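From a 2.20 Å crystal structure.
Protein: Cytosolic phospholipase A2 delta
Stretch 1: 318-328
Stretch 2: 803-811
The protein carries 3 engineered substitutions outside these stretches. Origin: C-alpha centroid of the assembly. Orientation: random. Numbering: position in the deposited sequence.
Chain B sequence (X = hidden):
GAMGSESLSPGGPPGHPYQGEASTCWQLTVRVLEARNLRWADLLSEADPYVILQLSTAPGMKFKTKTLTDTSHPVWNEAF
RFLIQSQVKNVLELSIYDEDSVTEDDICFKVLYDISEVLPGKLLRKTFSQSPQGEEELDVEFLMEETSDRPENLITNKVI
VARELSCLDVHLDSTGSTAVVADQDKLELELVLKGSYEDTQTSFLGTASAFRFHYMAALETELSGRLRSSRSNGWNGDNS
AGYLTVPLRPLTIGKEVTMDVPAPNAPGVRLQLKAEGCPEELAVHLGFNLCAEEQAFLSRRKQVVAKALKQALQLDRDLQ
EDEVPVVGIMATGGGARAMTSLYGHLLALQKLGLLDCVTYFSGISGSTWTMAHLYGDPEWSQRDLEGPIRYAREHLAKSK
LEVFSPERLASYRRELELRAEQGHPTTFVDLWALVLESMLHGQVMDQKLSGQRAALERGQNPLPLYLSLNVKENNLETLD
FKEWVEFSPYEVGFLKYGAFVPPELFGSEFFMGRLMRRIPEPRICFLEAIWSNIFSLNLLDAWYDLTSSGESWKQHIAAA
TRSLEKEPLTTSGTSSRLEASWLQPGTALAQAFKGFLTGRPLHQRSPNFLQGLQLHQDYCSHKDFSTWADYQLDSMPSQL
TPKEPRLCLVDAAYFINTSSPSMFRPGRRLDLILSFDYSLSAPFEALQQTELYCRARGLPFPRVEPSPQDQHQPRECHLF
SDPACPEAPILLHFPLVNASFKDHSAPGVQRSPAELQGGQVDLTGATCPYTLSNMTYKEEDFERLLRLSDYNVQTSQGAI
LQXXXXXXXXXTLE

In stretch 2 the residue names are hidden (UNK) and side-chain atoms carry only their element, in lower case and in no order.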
ATOM      1  N   ASP B 318     -12.380 -39.748   5.156  1.00 81.50           N
ATOM      2  CA  ASP B 318     -12.347 -38.357   5.563  1.00 78.14           C
ATOM      3  C   ASP B 318     -10.921 -37.843   5.563  1.00 74.79           C
ATOM      4  O   ASP B 318      -9.992 -38.542   5.981  1.00 74.62           O
ATOM      5  CB  ASP B 318     -12.960 -38.205   6.948  1.00 77.45           C
ATOM      6  CG  ASP B 318     -14.426 -38.548   6.961  1.00 78.65           C
ATOM      7  OD1 ASP B 318     -14.870 -39.164   7.954  1.00 80.94           O
ATOM      8  OD2 ASP B 318     -15.124 -38.222   5.973  1.00 77.50           O
ATOM      9  N   LEU B 319     -10.759 -36.610   5.100  1.00 69.55           N
ATOM     10  CA  LEU B 319      -9.451 -35.989   5.026  1.00 66.96           C
ATOM     11  C   LEU B 319      -8.954 -35.507   6.370  1.00 64.63           C
ATOM     12  O   LEU B 319      -9.678 -34.873   7.135  1.00 67.47           O
ATOM     13  CB  LEU B 319      -9.456 -34.817   4.044  1.00 66.49           C
ATOM     14  CG  LEU B 319      -9.585 -35.231   2.582  1.00 66.54           C
ATOM     15  CD1 LEU B 319      -9.826 -34.009   1.717  1.00 65.77           C
ATOM     16  CD2 LEU B 319      -8.348 -35.986   2.117  1.00 67.71           C
ATOM     17  N   GLN B 320      -7.698 -35.841   6.637  1.00 63.84           N
ATOM     18  CA  GLN B 320      -6.931 -35.293   7.718  1.00 66.04           C
ATOM     19  C   GLN B 320      -6.621 -33.813   7.436  1.00 67.37           C
ATOM     20  O   GLN B 320      -6.476 -33.406   6.279  1.00 68.37           O
ATOM     21  CB  GLN B 320      -5.636 -36.135   7.908  1.00 67.78           C
ATOM     22  CG  GLN B 320      -4.730 -36.414   6.682  1.00 69.07           C
ATOM     23  CD  GLN B 320      -5.345 -37.249   5.539  1.00 68.66           C
ATOM     24  OE1 GLN B 320      -6.554 -37.237   5.326  1.00 69.36           O
ATOM     25  NE2 GLN B 320      -4.495 -37.935   4.769  1.00 65.86           N
ATOM     26  N   GLU B 321      -6.544 -33.005   8.492  1.00 69.08           N
ATOM     27  CA  GLU B 321      -6.306 -31.557   8.362  1.00 69.65           C
ATOM     28  C   GLU B 321      -5.072 -31.244   7.514  1.00 71.04           C
ATOM     29  O   GLU B 321      -5.105 -30.367   6.645  1.00 72.24           O
ATOM     30  CB  GLU B 321      -6.139 -30.907   9.747  1.00 68.73           C
ATOM     31  CG  GLU B 321      -7.048 -29.678   9.939  1.00 68.67           C
ATOM     32  CD  GLU B 321      -6.321 -28.426  10.419  1.00 69.44           C
ATOM     33  OE1 GLU B 321      -6.930 -27.572  11.118  1.00 64.36           O
ATOM     34  OE2 GLU B 321      -5.138 -28.275  10.070  1.00 71.35           O
ATOM     35  N   ASP B 322      -3.991 -31.967   7.796  1.00 71.80           N
ATOM     36  CA  ASP B 322      -2.725 -31.849   7.068  1.00 71.99           C
ATOM     37  C   ASP B 322      -2.773 -32.310   5.615  1.00 70.41           C
ATOM     38  O   ASP B 322      -1.832 -32.058   4.867  1.00 71.94           O
ATOM     39  CB  ASP B 322      -1.634 -32.650   7.791  1.00 72.70           C
ATOM     40  CG  ASP B 322      -1.996 -34.121   7.935  1.00 74.72           C
ATOM     41  OD1 ASP B 322      -2.448 -34.511   9.034  1.00 74.51           O
ATOM     42  OD2 ASP B 322      -1.860 -34.875   6.943  1.00 73.77           O
ATOM     43  N   GLU B 323      -3.832 -33.008   5.221  1.00 68.76           N
ATOM     44  CA  GLU B 323      -3.960 -33.468   3.843  1.00 69.28           C
ATOM     45  C   GLU B 323      -4.797 -32.527   2.984  1.00 64.38           C
ATOM     46  O   GLU B 323      -4.779 -32.656   1.773  1.00 64.02           O
ATOM     47  CB  GLU B 323      -4.545 -34.878   3.828  1.00 74.07           C
ATOM     48  CG  GLU B 323      -4.761 -35.538   2.468  1.00 79.27           C
ATOM     49  CD  GLU B 323      -3.525 -35.516   1.585  1.00 84.11           C
ATOM     50  OE1 GLU B 323      -2.563 -36.227   1.932  1.00 88.21           O
ATOM     51  OE2 GLU B 323      -3.510 -34.805   0.551  1.00 86.96           O
ATOM     52  N   VAL B 324      -5.497 -31.572   3.597  1.00 59.87           N
ATOM     53  CA  VAL B 324      -6.391 -30.683   2.857  1.00 57.66           C
ATOM     54  C   VAL B 324      -5.555 -29.714   2.020  1.00 53.92           C
ATOM     55  O   VAL B 324      -4.791 -28.916   2.576  1.00 51.98           O
ATOM     56  CB  VAL B 324      -7.332 -29.879   3.790  1.00 58.75           C
ATOM     57  CG1 VAL B 324      -8.282 -29.007   2.976  1.00 57.53           C
ATOM     58  CG2 VAL B 324      -8.140 -30.821   4.673  1.00 60.27           C
ATOM     59  N   PRO B 325      -5.686 -29.782   0.683  1.00 51.21           N
ATOM     60  CA  PRO B 325      -4.916 -28.867  -0.153  1.00 51.13           C
ATOM     61  C   PRO B 325      -5.444 -27.434  -0.075  1.00 47.48           C
ATOM     62  O   PRO B 325      -6.649 -27.222   0.073  1.00 45.14           O
ATOM     63  CB  PRO B 325      -5.110 -29.437  -1.558  1.00 51.18           C
ATOM     64  CG  PRO B 325      -6.468 -30.049  -1.503  1.00 52.18           C
ATOM     65  CD  PRO B 325      -6.569 -30.643  -0.125  1.00 52.05           C
ATOM     66  N   VAL B 326      -4.532 -26.470  -0.149  1.00 45.49           N
ATOM     67  CA  VAL B 326      -4.887 -25.056  -0.122  1.00 44.17           C
ATOM     68  C   VAL B 326      -5.103 -24.599  -1.563  1.00 42.28           C
ATOM     69  O   VAL B 326      -4.180 -24.608  -2.380  1.00 42.11           O
ATOM     70  CB  VAL B 326      -3.793 -24.220   0.572  1.00 44.55           C
ATOM     71  CG1 VAL B 326      -4.162 -22.742   0.595  1.00 44.24           C
ATOM     72  CG2 VAL B 326      -3.564 -24.723   1.995  1.00 44.71           C
ATOM     73  N   VAL B 327      -6.338 -24.221  -1.866  1.00 41.63           N
ATOM     74  CA  VAL B 327      -6.733 -23.819  -3.212  1.00 42.65           C
ATOM     75  C   VAL B 327      -7.031 -22.322  -3.233  1.00 43.12           C
ATOM     76  O   VAL B 327      -7.709 -21.811  -2.348  1.00 42.85           O
ATOM     77  CB  VAL B 327      -7.990 -24.583  -3.673  1.00 41.39           C
ATOM     78  CG1 VAL B 327      -8.440 -24.115  -5.049  1.00 41.27           C
ATOM     79  CG2 VAL B 327      -7.727 -26.086  -3.688  1.00 41.86           C
ATOM     80  N   GLY B 328      -6.530 -21.634  -4.255  1.00 43.15           N
ATOM     81  CA  GLY B 328      -6.760 -20.203  -4.417  1.00 42.78           C
ATOM     82  C   GLY B 328      -7.359 -19.868  -5.769  1.00 42.34           C
ATOM     83  O   GLY B 328      -7.077 -20.532  -6.763  1.00 43.42           O
ATOM     84  N   UNK B 803      -6.706 -31.808 -11.109  1.00 55.31           N
ATOM     85  CA  UNK B 803      -5.724 -30.982 -10.405  1.00 53.91           C
ATOM     86  C   UNK B 803      -5.928 -31.076  -8.903  1.00 52.08           C
ATOM     87  O   UNK B 803      -4.962 -31.165  -8.144  1.00 51.66           O
ATOM     88  c   UNK B 803      -5.810 -29.537 -10.856  1.00 54.33           C
ATOM     89  N   UNK B 804      -7.186 -31.079  -8.477  1.00 52.62           N
ATOM     90  CA  UNK B 804      -7.505 -31.268  -7.066  1.00 55.41           C
ATOM     91  C   UNK B 804      -6.977 -32.607  -6.544  1.00 57.87           C
ATOM     92  O   UNK B 804      -6.427 -32.660  -5.443  1.00 60.11           O
ATOM     93  c   UNK B 804      -9.126 -28.932  -5.644  1.00 55.91           C
ATOM     94  c   UNK B 804      -9.568 -29.729  -6.862  1.00 55.24           C
ATOM     95  c   UNK B 804      -9.012 -31.152  -6.824  1.00 54.45           C
ATOM     96  c   UNK B 804     -11.083 -29.740  -6.970  1.00 55.46           C
ATOM     97  N   UNK B 805      -7.126 -33.672  -7.334  1.00 59.61           N
ATOM     98  CA  UNK B 805      -6.592 -34.985  -6.961  1.00 60.64           C
ATOM     99  C   UNK B 805      -5.078 -34.953  -6.832  1.00 60.03           C
ATOM    100  O   UNK B 805      -4.527 -35.489  -5.876  1.00 59.90           O
ATOM    101  n   UNK B 805     -10.174 -38.030  -8.649  1.00 65.14           N
ATOM    102  c   UNK B 805      -8.448 -36.475  -7.876  1.00 63.63           C
ATOM    103  c   UNK B 805      -6.993 -36.067  -7.969  1.00 63.06           C
ATOM    104  n   UNK B 805     -12.048 -38.903  -7.643  1.00 66.29           N
ATOM    105  c   UNK B 805     -10.743 -38.654  -7.617  1.00 66.23           C
ATOM    106  c   UNK B 805      -8.756 -37.687  -8.740  1.00 65.25           C
ATOM    107  n   UNK B 805     -10.026 -39.033  -6.562  1.00 65.80           N
ATOM    108  N   UNK B 806      -4.409 -34.331  -7.799  1.00 59.42           N
ATOM    109  CA  UNK B 806      -2.956 -34.193  -7.754  1.00 60.00           C
ATOM    110  C   UNK B 806      -2.522 -33.353  -6.555  1.00 61.98           C
ATOM    111  O   UNK B 806      -1.576 -33.710  -5.855  1.00 65.80           O
ATOM    112  o   UNK B 806      -2.952 -34.207 -10.176  1.00 59.39           O
ATOM    113  c   UNK B 806      -2.412 -33.541  -9.032  1.00 59.71           C
ATOM    114  c   UNK B 806      -0.895 -33.616  -9.069  1.00 59.85           C
ATOM    115  N   UNK B 807      -3.225 -32.246  -6.317  1.00 61.51           N
ATOM    116  CA  UNK B 807      -2.957 -31.392  -5.163  1.00 61.73           C
ATOM    117  C   UNK B 807      -3.080 -32.198  -3.880  1.00 63.44           C
ATOM    118  O   UNK B 807      -2.272 -32.048  -2.963  1.00 62.34           O
ATOM    119  c   UNK B 807      -3.916 -30.209  -5.139  1.00 60.18           C
ATOM    120  N   UNK B 808      -4.100 -33.053  -3.830  1.00 66.13           N
ATOM    121  CA  UNK B 808      -4.330 -33.924  -2.685  1.00 71.16           C
ATOM    122  C   UNK B 808      -3.155 -34.886  -2.481  1.00 76.85           C
ATOM    123  O   UNK B 808      -2.625 -34.991  -1.383  1.00 79.69           O
ATOM    124  c   UNK B 808      -7.505 -36.123  -2.042  1.00 73.90           C
ATOM    125  c   UNK B 808      -5.638 -34.703  -2.871  1.00 71.22           C
ATOM    126  c   UNK B 808      -6.557 -34.353  -0.564  1.00 73.29           C
ATOM    127  c   UNK B 808      -6.242 -35.375  -1.644  1.00 72.85           C
ATOM    128  N   UNK B 809      -2.728 -35.557  -3.546  1.00 82.24           N
ATOM    129  CA  UNK B 809      -1.604 -36.498  -3.472  1.00 87.67           C
ATOM    130  C   UNK B 809      -0.345 -35.824  -2.952  1.00 90.78           C
ATOM    131  O   UNK B 809       0.318 -36.345  -2.062  1.00 95.20           O
ATOM    132  c   UNK B 809      -2.392 -38.104  -5.277  1.00 92.41           C
ATOM    133  n   UNK B 809      -3.390 -39.421  -8.744  1.00 96.14           N
ATOM    134  c   UNK B 809      -3.557 -38.925  -7.351  1.00 96.19           C
ATOM    135  c   UNK B 809      -2.216 -38.582  -6.710  1.00 95.12           C
ATOM    136  c   UNK B 809      -1.326 -37.110  -4.847  1.00 89.92           C
ATOM    137  N   UNK B 810      -0.035 -34.657  -3.510  1.00 96.22           N
ATOM    138  CA  UNK B 810       1.124 -33.871  -3.105  1.00102.43           C
ATOM    139  C   UNK B 810       1.129 -33.558  -1.609  1.00102.62           C
ATOM    140  O   UNK B 810       2.191 -33.522  -0.993  1.00106.16           O
ATOM    141  n   UNK B 810       3.802 -30.358  -2.639  1.00128.12           N
ATOM    142  c   UNK B 810       3.447 -31.584  -3.150  1.00125.09           C
ATOM    143  c   UNK B 810       1.197 -32.589  -3.944  1.00110.09           C
ATOM    144  c   UNK B 810       2.117 -31.547  -3.391  1.00120.49           C
ATOM    145  c   UNK B 810       2.726 -29.594  -2.568  1.00127.46           C
ATOM    146  n   UNK B 810       1.693 -30.286  -3.015  1.00125.66           N
ATOM    147  N   UNK B 811      -0.052 -33.353  -1.027  1.00 99.02           N
ATOM    148  CA  UNK B 811      -0.166 -33.055   0.400  1.00 94.70           C
ATOM    149  C   UNK B 811      -0.244 -34.307   1.269  1.00 94.38           C
ATOM    150  O   UNK B 811       0.298 -35.356   0.920  1.00 93.40           O
ATOM    151  n   UNK B 811      -0.833 -29.900   2.698  1.00 87.85           N
ATOM    152  n   UNK B 811      -0.202 -29.327   4.828  1.00 87.91           N
ATOM    153  c   UNK B 811      -1.721 -29.897   1.542  1.00 88.71           C
ATOM    154  c   UNK B 811      -1.382 -32.167   0.668  1.00 92.30           C
ATOM    155  n   UNK B 811      -2.191 -28.540   3.986  1.00 90.82           N
ATOM    156  c   UNK B 811      -1.128 -30.702   0.422  1.00 89.28           C
ATOM    157  c   UNK B 811      -1.077 -29.253   3.834  1.00 88.18           C
TER

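Position 803 has one side-chain atom, a carbon. Its CB stays 8.2 Å from CG2 of Val327, its nearest approach to stretch 1, and touches nothing there. A lone CB means alanine: Ala803.

Position 804 has four carbons, forked at the second. Its CB points sideways, but the end of the side chain comes nearer and meets Val327. This is a leucine, Leu804. Its CD2 is 3.7 Å from CG2 of Val327.

Position 805 has three carbons, a nitrogen, then a carbon carrying two more nitrogens. That is a guanidinium on a long arm. Its CA-to-CB bond points away from stretch 1. The residue is Arg805, and its NH2 is hydrogen-bonded elsewhere in the structure.

Position 806 has one carbon carrying an oxygen and a second carbon. It is out of reach of stretch 1. A beta-branched hydroxyl side chain is threonine: Thr806.

Position 807 again has a single carbon. It points toward stretch 1, and its CB is 3.9 Å from CB of Pro325. The residue is Ala807. Its methyl packs on the proline.

Position 808 has four carbons, forked at the second. The fork reaches Leu319, Glu323 and Pro325. The residue is Leu808, with chi1 t and chi2 p. Its CD1 is 3.6 Å from CD2 of Leu319 and 3.7 Å from CD of Pro325.

Position 809 has four carbons in a row ending in nitrogen. Its CA-to-CB bond points away from stretch 1. The residue is Lys809.

Position 810 has one carbon, then a five-membered ring of three carbons and two nitrogens. The ring does not touch stretch 1 and is poorly ordered. It is an imidazole: His810.

Position 811 has three carbons, a nitrogen, and a carbon carrying two nitrogens. Its CA-to-CB bond points toward stretch 1, and the side chain reaches the backbone carbonyls of Asp322 and Val324. The residue is Arg811.

The contact has two parts. The helix sets Leu804, Ala807 and Leu808 against Leu319, Pro325 and Val327, an apolar patch. Arg811 lies against Asp322 to Pro325 and has the largest share of buried area. Its NH1 donates a hydrogen bond to O of Val324 at 3.0 Å, with the acceptor at the guanidinium edge. O of Asp322 lies over one face, 3.1 Å from CZ of Arg811, where the N-H groups do not aim at it. OE2 of Glu323 is modelled 2.1 Å from O of Leu808. That is a clash, so the places of both atoms are uncertain and nothing is rested on the pair.

Stretch 2 (803-811) ALRTALKHR
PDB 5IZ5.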